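Local coordinates for Rubredoxin\:oxygen oxidoreductase (Desulfovibrio gigas, PDB 1E5D), which catalyses the four-electron reduction of one oxygen molecule to two water molecules, using a diiron centre and flavin mononucleotide, at residues 252-257 with 302-307; 99-104 with 120-125; 159-164 with 217-222. One frame throughout, in Å; residues are numbered along the deposited sequence.

In the fold
Along the chain, contact 2 comes first, contact 3 next and contact 1 last. Contacts 2 and 3 belong to the lactamase-like part: contact 2 joins strands 99-103 and 121-124 of the seven-stranded mixed sheet, contact 3 strands 160-164 and 221-224 of the six-stranded one. Their centres are about 20 Å apart; the diiron centre lies about 13 Å from the Ser-103 side chain (contact 2) and about 10 Å from that of Ser-163 (contact 3). Contact 1 pairs strands 254-259 and 306-310 in the parallel flavodoxin-like sheet; its centre is about 43 Å from that of contact 2 and about 32 Å from that of contact 3. All three are parallel strand pairings, spread over the metal-bearing and flavin-binding parts.

Contact 1 (252-257 with 302-307); sequences TNKVVI and SDAGAV
Val-256 and Ala-304 meet methyl to methyl, CG2 of the valine lying 3.7 Å from CB of the alanine, and this contact belongs to the tightly packed part of the interface. There the strands run parallel in a register of Val-255 beside Ala-306 and Val-256 beside Val-307. Val-256 N gives a nearly straight bond to Ala-306 O (3.1 Å, 168° at the hydrogen). One residue before Val-255, the carbonyl oxygen of Lys-254 takes two backbone donors: Gly-305 N at 2.8 Å, lying in the carbonyl plane, and Ala-306 N in a weak, longer bond of 3.3 Å. The Val-255 face also carries Ala-306, with Val-255 CG2 4.2 Å from Ala-306 CB; helices 265-279 and 379-400 cover that face, through Phe-277 on Val-255 and Ile-392 on Ala-306. Val-307, on the other face, packs against Phe-364.

Toward the start of both segments the character changes, for Lys-254 and Asp-303 are both partly exposed and their meeting is chiefly polar. The lysine chain leaves with CG anti to the backbone N (chi1 -172°), runs obliquely across Asp-303 and ends with NZ 2.5 Å from Asp-303 OD1. This salt bridge uses the syn side of OD1, with the ammonium group 26° out of the carboxylate plane. Glu-300 is a second acidic partner of NZ, which is thus paired with two carboxylates, an environment that would be expected to favour its protonated form.

Helix 265-279, strand 283-288 and helix 294-302 come between the paired strands in sequence; these strands are the first and third along the chain yet adjacent in the 2-1-3-4-5 sheet, the strand order of the flavodoxin fold.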
# COMPACT_ATOMS: atom_id res chain seq x y z
N THR A 252 -16.93 17.49 12.24
CA THR A 252 -16.33 18.76 12.58
C THR A 252 -15.94 19.47 11.28
O THR A 252 -16.08 18.92 10.19
CB THR A 252 -15.08 18.61 13.46
OG1 THR A 252 -14.10 17.87 12.73
CG2 THR A 252 -15.39 17.80 14.71
N ASN A 253 -15.45 20.69 11.41
CA ASN A 253 -15.06 21.55 10.31
C ASN A 253 -13.71 21.16 9.73
O ASN A 253 -13.02 21.97 9.12
CB ASN A 253 -14.99 23.00 10.81
CG ASN A 253 -15.38 24.00 9.75
OD1 ASN A 253 -16.00 23.64 8.75
ND2 ASN A 253 -15.02 25.26 9.98
N LYS A 254 -13.31 19.91 9.93
CA LYS A 254 -12.02 19.40 9.51
C LYS A 254 -12.13 18.66 8.18
O LYS A 254 -13.00 17.81 7.97
CB LYS A 254 -11.46 18.48 10.59
CG LYS A 254 -10.03 18.03 10.37
CD LYS A 254 -9.51 17.32 11.61
CE LYS A 254 -8.57 16.18 11.28
NZ LYS A 254 -8.43 15.25 12.44
N VAL A 255 -11.23 19.02 7.28
CA VAL A 255 -11.18 18.36 5.98
C VAL A 255 -9.83 17.66 5.86
O VAL A 255 -8.77 18.24 6.07
CB VAL A 255 -11.41 19.35 4.83
CG1 VAL A 255 -11.36 18.65 3.48
CG2 VAL A 255 -12.76 20.05 4.98
N VAL A 256 -9.87 16.37 5.54
CA VAL A 256 -8.72 15.54 5.27
C VAL A 256 -8.67 15.28 3.76
O VAL A 256 -9.58 14.68 3.18
CB VAL A 256 -8.78 14.18 5.98
CG1 VAL A 256 -7.71 13.25 5.41
CG2 VAL A 256 -8.63 14.33 7.48
N ILE A 257 -7.60 15.74 3.15
CA ILE A 257 -7.35 15.48 1.74
C ILE A 257 -6.22 14.46 1.62
O ILE A 257 -5.10 14.68 2.11
CB ILE A 257 -6.97 16.77 1.00
CG1 ILE A 257 -8.03 17.86 1.03
CG2 ILE A 257 -6.55 16.44 -0.43
CD1 ILE A 257 -7.50 19.25 0.75
N SER A 302 -10.95 10.24 11.56
CA SER A 302 -11.85 9.91 12.65
C SER A 302 -12.74 11.08 13.05
O SER A 302 -13.94 10.92 13.28
CB SER A 302 -11.05 9.42 13.86
OG SER A 302 -10.33 10.50 14.43
N ASP A 303 -12.16 12.27 13.14
CA ASP A 303 -12.94 13.43 13.55
C ASP A 303 -13.06 14.45 12.42
O ASP A 303 -13.42 15.60 12.64
CB ASP A 303 -12.31 14.07 14.79
CG ASP A 303 -10.85 14.44 14.54
OD1 ASP A 303 -10.28 13.92 13.55
OD2 ASP A 303 -10.28 15.24 15.31
N ALA A 304 -12.78 14.05 11.18
CA ALA A 304 -12.99 14.98 10.06
C ALA A 304 -14.43 14.95 9.60
O ALA A 304 -15.10 13.93 9.76
CB ALA A 304 -12.08 14.63 8.89
N GLY A 305 -14.92 16.03 9.01
CA GLY A 305 -16.28 16.00 8.46
C GLY A 305 -16.28 15.68 6.98
O GLY A 305 -17.27 15.20 6.41
N ALA A 306 -15.16 15.95 6.30
CA ALA A 306 -15.11 15.61 4.88
C ALA A 306 -13.80 14.93 4.53
O ALA A 306 -12.73 15.30 5.00
CB ALA A 306 -15.29 16.86 4.03
N VAL A 307 -13.89 13.93 3.67
CA VAL A 307 -12.71 13.19 3.21
C VAL A 307 -12.57 13.39 1.71
O VAL A 307 -13.46 12.95 0.97
CB VAL A 307 -12.85 11.70 3.57
CG1 VAL A 307 -11.75 10.86 2.97
CG2 VAL A 307 -12.87 11.54 5.08

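Contact 2 (99-104 with 120-125); sequences KIFTSS and PVQVVK
Ile-100 O is gripped from strand 121-124 by two neighbouring groups: Gln-122 N gives it a hydrogen bond of 2.8 Å, nearly in line with the carbonyl, and Val-121 CA adds a CA-H...O contact at 3.5 Å. Ile-100 N in turn donates to Pro-120 O at 2.9 Å, so both polar backbone atoms of Ile-100 are used across the same edge. Further along, Val-124 N reaches Thr-102 O at 3.0 Å, while the bond from Thr-102 N to Gln-122 O is weak. This alternation fixes a parallel register of Ile-100 with Val-121, Phe-101 with Gln-122 and Thr-102 with Val-123, although the axes of the two strands cross at -39°.

Side chains divide between the faces. Phe-101 and Gln-122 share one of them: the ring and the glutamine amide lie side by side, their planes 74° apart. The end of Val-124 also reaches the ring, CG1 coming within 3.6 Å of Phe-101 CD1 and the side chain crossing the phenylalanine at about a right angle. Tyr-74 packs edge-to-face with the same ring. On the opposite face, Thr-102 directs CG2 at Val-121 CG1 (3.9 Å). Its OG1, anti to the backbone N at chi1 -166°, is hydrogen-bonded to Ile-77 O on the neighbouring strand, a bond that holds the chi1 rotation and leaves CG2 turned to Val-121. At the far end Val-123 CG1 comes within 3.5 Å of Ser-104 CB.

Ser-103 is the N-cap of helix 104-114, its OG accepting from Gly-106 N. Met-110 of that helix touches both Thr-102 and Val-121, covering their face. Strand 99-103, helix 104-114 and strand 121-124 thus form a beta-alpha-beta crossover at the edge of a sheet of the metallo-beta-lactamase fold.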
# COMPACT_ATOMS: atom_id res chain seq x y z
N LYS A 99 -8.43 -23.39 37.24
CA LYS A 99 -9.45 -23.07 36.24
C LYS A 99 -9.05 -21.92 35.33
O LYS A 99 -8.43 -20.93 35.70
CB LYS A 99 -10.77 -22.74 36.95
CG LYS A 99 -11.74 -23.91 37.01
CD LYS A 99 -12.58 -23.87 38.28
CE LYS A 99 -13.92 -24.56 38.05
NZ LYS A 99 -13.91 -25.35 36.78
N ILE A 100 -9.43 -22.11 34.08
CA ILE A 100 -9.25 -21.08 33.07
C ILE A 100 -10.62 -20.51 32.72
O ILE A 100 -11.44 -21.27 32.18
CB ILE A 100 -8.59 -21.62 31.79
CG1 ILE A 100 -7.19 -22.20 32.00
CG2 ILE A 100 -8.57 -20.53 30.73
CD1 ILE A 100 -6.64 -22.94 30.81
N PHE A 101 -10.83 -19.24 33.03
CA PHE A 101 -12.10 -18.61 32.70
C PHE A 101 -12.03 -17.82 31.39
O PHE A 101 -11.15 -16.98 31.23
CB PHE A 101 -12.54 -17.69 33.84
CG PHE A 101 -12.83 -18.49 35.11
CD1 PHE A 101 -14.06 -19.11 35.27
CD2 PHE A 101 -11.87 -18.60 36.10
CE1 PHE A 101 -14.32 -19.83 36.41
CE2 PHE A 101 -12.14 -19.31 37.25
CZ PHE A 101 -13.36 -19.92 37.40
N THR A 102 -12.97 -18.10 30.50
CA THR A 102 -13.08 -17.40 29.24
C THR A 102 -14.54 -17.30 28.80
O THR A 102 -15.43 -18.01 29.28
CB THR A 102 -12.26 -18.07 28.13
OG1 THR A 102 -12.15 -17.17 27.02
CG2 THR A 102 -12.95 -19.32 27.61
N SER A 103 -14.80 -16.37 27.88
CA SER A 103 -16.17 -16.25 27.39
C SER A 103 -16.53 -17.47 26.55
O SER A 103 -15.69 -18.27 26.15
CB SER A 103 -16.36 -14.98 26.57
OG SER A 103 -15.75 -15.11 25.30
N SER A 104 -17.82 -17.61 26.27
CA SER A 104 -18.22 -18.76 25.46
C SER A 104 -17.59 -18.64 24.08
O SER A 104 -17.02 -19.59 23.53
CB SER A 104 -19.74 -18.85 25.40
OG SER A 104 -20.18 -18.85 24.05
N PRO A 120 -8.47 -27.05 31.78
CA PRO A 120 -9.67 -26.83 32.60
C PRO A 120 -10.38 -25.54 32.20
O PRO A 120 -10.52 -24.62 33.00
CB PRO A 120 -9.11 -26.68 34.01
CG PRO A 120 -7.72 -26.17 33.81
CD PRO A 120 -7.24 -26.75 32.51
N VAL A 121 -10.83 -25.49 30.95
CA VAL A 121 -11.57 -24.33 30.48
C VAL A 121 -12.98 -24.34 31.04
O VAL A 121 -13.66 -25.37 31.05
CB VAL A 121 -11.61 -24.29 28.94
CG1 VAL A 121 -12.44 -23.12 28.44
CG2 VAL A 121 -10.19 -24.23 28.38
N GLN A 122 -13.43 -23.19 31.51
CA GLN A 122 -14.78 -23.06 32.02
C GLN A 122 -15.37 -21.75 31.49
O GLN A 122 -14.83 -20.68 31.75
CB GLN A 122 -14.82 -23.07 33.55
CG GLN A 122 -16.09 -23.68 34.12
CD GLN A 122 -16.78 -22.83 35.17
OE1 GLN A 122 -16.51 -22.94 36.36
NE2 GLN A 122 -17.70 -21.97 34.73
N VAL A 123 -16.44 -21.86 30.74
CA VAL A 123 -17.12 -20.74 30.12
C VAL A 123 -17.91 -19.92 31.13
O VAL A 123 -18.73 -20.47 31.86
CB VAL A 123 -18.08 -21.24 29.02
CG1 VAL A 123 -19.01 -20.13 28.56
CG2 VAL A 123 -17.26 -21.82 27.89
N VAL A 124 -17.67 -18.61 31.16
CA VAL A 124 -18.50 -17.72 31.97
C VAL A 124 -19.49 -16.99 31.07
O VAL A 124 -19.26 -16.85 29.88
CB VAL A 124 -17.67 -16.71 32.77
CG1 VAL A 124 -16.90 -17.45 33.86
CG2 VAL A 124 -16.72 -15.94 31.88
N LYS A 125 -20.60 -16.57 31.64
CA LYS A 125 -21.75 -16.02 30.95
C LYS A 125 -21.90 -14.53 31.26
O LYS A 125 -21.41 -14.05 32.29
CB LYS A 125 -23.01 -16.77 31.38
CG LYS A 125 -23.90 -17.31 30.27
CD LYS A 125 -24.83 -18.38 30.81
CE LYS A 125 -26.16 -17.79 31.28
NZ LYS A 125 -27.31 -18.29 30.47

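Contact 3 (159-164 with 217-222)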
# COMPACT_ATOMS: atom_id res chain seq x y z
N LYS A 159 -14.47 -1.26 42.38
CA LYS A 159 -14.75 -0.37 41.26
C LYS A 159 -13.60 -0.39 40.26
O LYS A 159 -13.12 0.64 39.80
CB LYS A 159 -15.03 1.05 41.76
CG LYS A 159 -16.34 1.14 42.53
CD LYS A 159 -16.83 2.58 42.62
CE LYS A 159 -17.07 2.99 44.07
NZ LYS A 159 -16.24 4.16 44.45
N VAL A 160 -13.17 -1.61 39.96
CA VAL A 160 -12.09 -1.92 39.05
C VAL A 160 -12.64 -2.62 37.81
O VAL A 160 -13.15 -3.73 37.89
CB VAL A 160 -11.02 -2.84 39.66
CG1 VAL A 160 -9.83 -2.94 38.72
CG2 VAL A 160 -10.59 -2.33 41.03
N LEU A 161 -12.52 -1.94 36.68
CA LEU A 161 -12.90 -2.52 35.40
C LEU A 161 -11.64 -2.94 34.64
O LEU A 161 -10.81 -2.09 34.31
CB LEU A 161 -13.72 -1.55 34.58
CG LEU A 161 -14.23 -2.07 33.23
CD1 LEU A 161 -15.22 -3.22 33.43
CD2 LEU A 161 -14.85 -0.93 32.43
N ILE A 162 -11.51 -4.23 34.40
CA ILE A 162 -10.44 -4.80 33.60
C ILE A 162 -11.00 -5.12 32.21
O ILE A 162 -11.75 -6.09 32.12
CB ILE A 162 -9.86 -6.05 34.27
CG1 ILE A 162 -9.45 -5.83 35.73
CG2 ILE A 162 -8.70 -6.60 33.45
CD1 ILE A 162 -9.07 -7.07 36.50
N SER A 163 -10.66 -4.31 31.21
CA SER A 163 -11.35 -4.17 29.95
C SER A 163 -10.70 -4.72 28.69
O SER A 163 -11.18 -4.37 27.60
CB SER A 163 -11.56 -2.65 29.68
OG SER A 163 -10.32 -2.00 29.88
N ASN A 164 -9.68 -5.54 28.76
CA ASN A 164 -8.96 -6.03 27.59
C ASN A 164 -8.55 -4.86 26.69
O ASN A 164 -8.00 -3.88 27.21
CB ASN A 164 -9.71 -7.13 26.86
CG ASN A 164 -10.88 -6.89 25.96
OD1 ASN A 164 -10.68 -6.48 24.81
ND2 ASN A 164 -12.10 -7.14 26.42
N VAL A 217 -21.76 -0.05 36.50
CA VAL A 217 -20.32 0.06 36.32
C VAL A 217 -19.87 1.51 36.24
O VAL A 217 -20.02 2.17 35.22
CB VAL A 217 -19.88 -0.72 35.07
CG1 VAL A 217 -18.37 -0.70 34.92
CG2 VAL A 217 -20.40 -2.15 35.16
N ALA A 218 -19.31 1.97 37.35
CA ALA A 218 -18.73 3.30 37.50
C ALA A 218 -17.35 3.20 38.14
O ALA A 218 -17.17 3.34 39.35
CB ALA A 218 -19.62 4.21 38.33
N PRO A 219 -16.37 2.94 37.29
CA PRO A 219 -15.02 2.58 37.72
C PRO A 219 -14.24 3.72 38.36
O PRO A 219 -14.44 4.89 38.04
CB PRO A 219 -14.33 2.16 36.42
CG PRO A 219 -15.44 1.95 35.43
CD PRO A 219 -16.49 2.97 35.81
N GLU A 220 -13.34 3.33 39.24
CA GLU A 220 -12.32 4.17 39.84
C GLU A 220 -10.99 3.91 39.13
O GLU A 220 -10.08 4.73 39.12
CB GLU A 220 -12.18 3.94 41.34
CG GLU A 220 -12.46 5.18 42.17
CD GLU A 220 -13.66 5.02 43.10
OE1 GLU A 220 -13.46 4.55 44.23
OE2 GLU A 220 -14.79 5.38 42.70
N PHE A 221 -10.92 2.73 38.53
CA PHE A 221 -9.81 2.23 37.75
C PHE A 221 -10.26 1.50 36.50
O PHE A 221 -11.03 0.53 36.59
CB PHE A 221 -9.01 1.24 38.59
CG PHE A 221 -8.20 1.87 39.70
CD1 PHE A 221 -6.96 2.42 39.41
CD2 PHE A 221 -8.68 1.89 40.99
CE1 PHE A 221 -6.21 2.99 40.42
CE2 PHE A 221 -7.93 2.46 42.01
CZ PHE A 221 -6.70 3.00 41.72
N ILE A 222 -9.78 1.93 35.33
CA ILE A 222 -9.98 1.08 34.16
C ILE A 222 -8.62 0.51 33.72
O ILE A 222 -7.68 1.27 33.54
CB ILE A 222 -10.64 1.78 32.97
CG1 ILE A 222 -12.09 2.17 33.27
CG2 ILE A 222 -10.52 0.90 31.73
CD1 ILE A 222 -12.63 3.28 32.40
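Lys-159 and Glu-220 meet through both backbone and side chains. Lys-159 O accepts two amides in succession, Glu-220 N at 2.8 Å (168° at the hydrogen) and Phe-221 N at 3.3 Å. Besides these bonds, the lysine chain, bent at chi3 and chi4, reaches over to the glutamate and brings NZ to 2.6 Å from Glu-220 OE2. This salt bridge meets OE2 on its syn side, 17° out of the carboxylate plane; a weaker bond to OE1 makes the grip two-pronged. On its way, Lys-159 CD passes 3.4 Å from Ala-218 O.

The next bond, Leu-161 N to Phe-221 O at 2.9 Å, sets Val-160 beside Phe-221 and Leu-161 beside Ile-222. This parallel pairing joins strands 160-164 and 221-224 of a mixed sheet in the metallo-beta-lactamase fold. Leu-161 presents CB to Pro-219 CG at 4.0 Å and CD2 to Ile-222 CG1 at 4.2 Å. Helix 233-248 backs this face, Cys-236 touching both Pro-219 and Ile-222.

Lys-159 and Val-160 both face Phe-155, which fits a G1 beta bulge and probably helps set the lysine's direction. At the other end Ser-163 OG lies 3.4 Å from Ile-222 CG2 and is hydrogen-bonded to Ile-166 O, just beyond the iron ligand Asp-165.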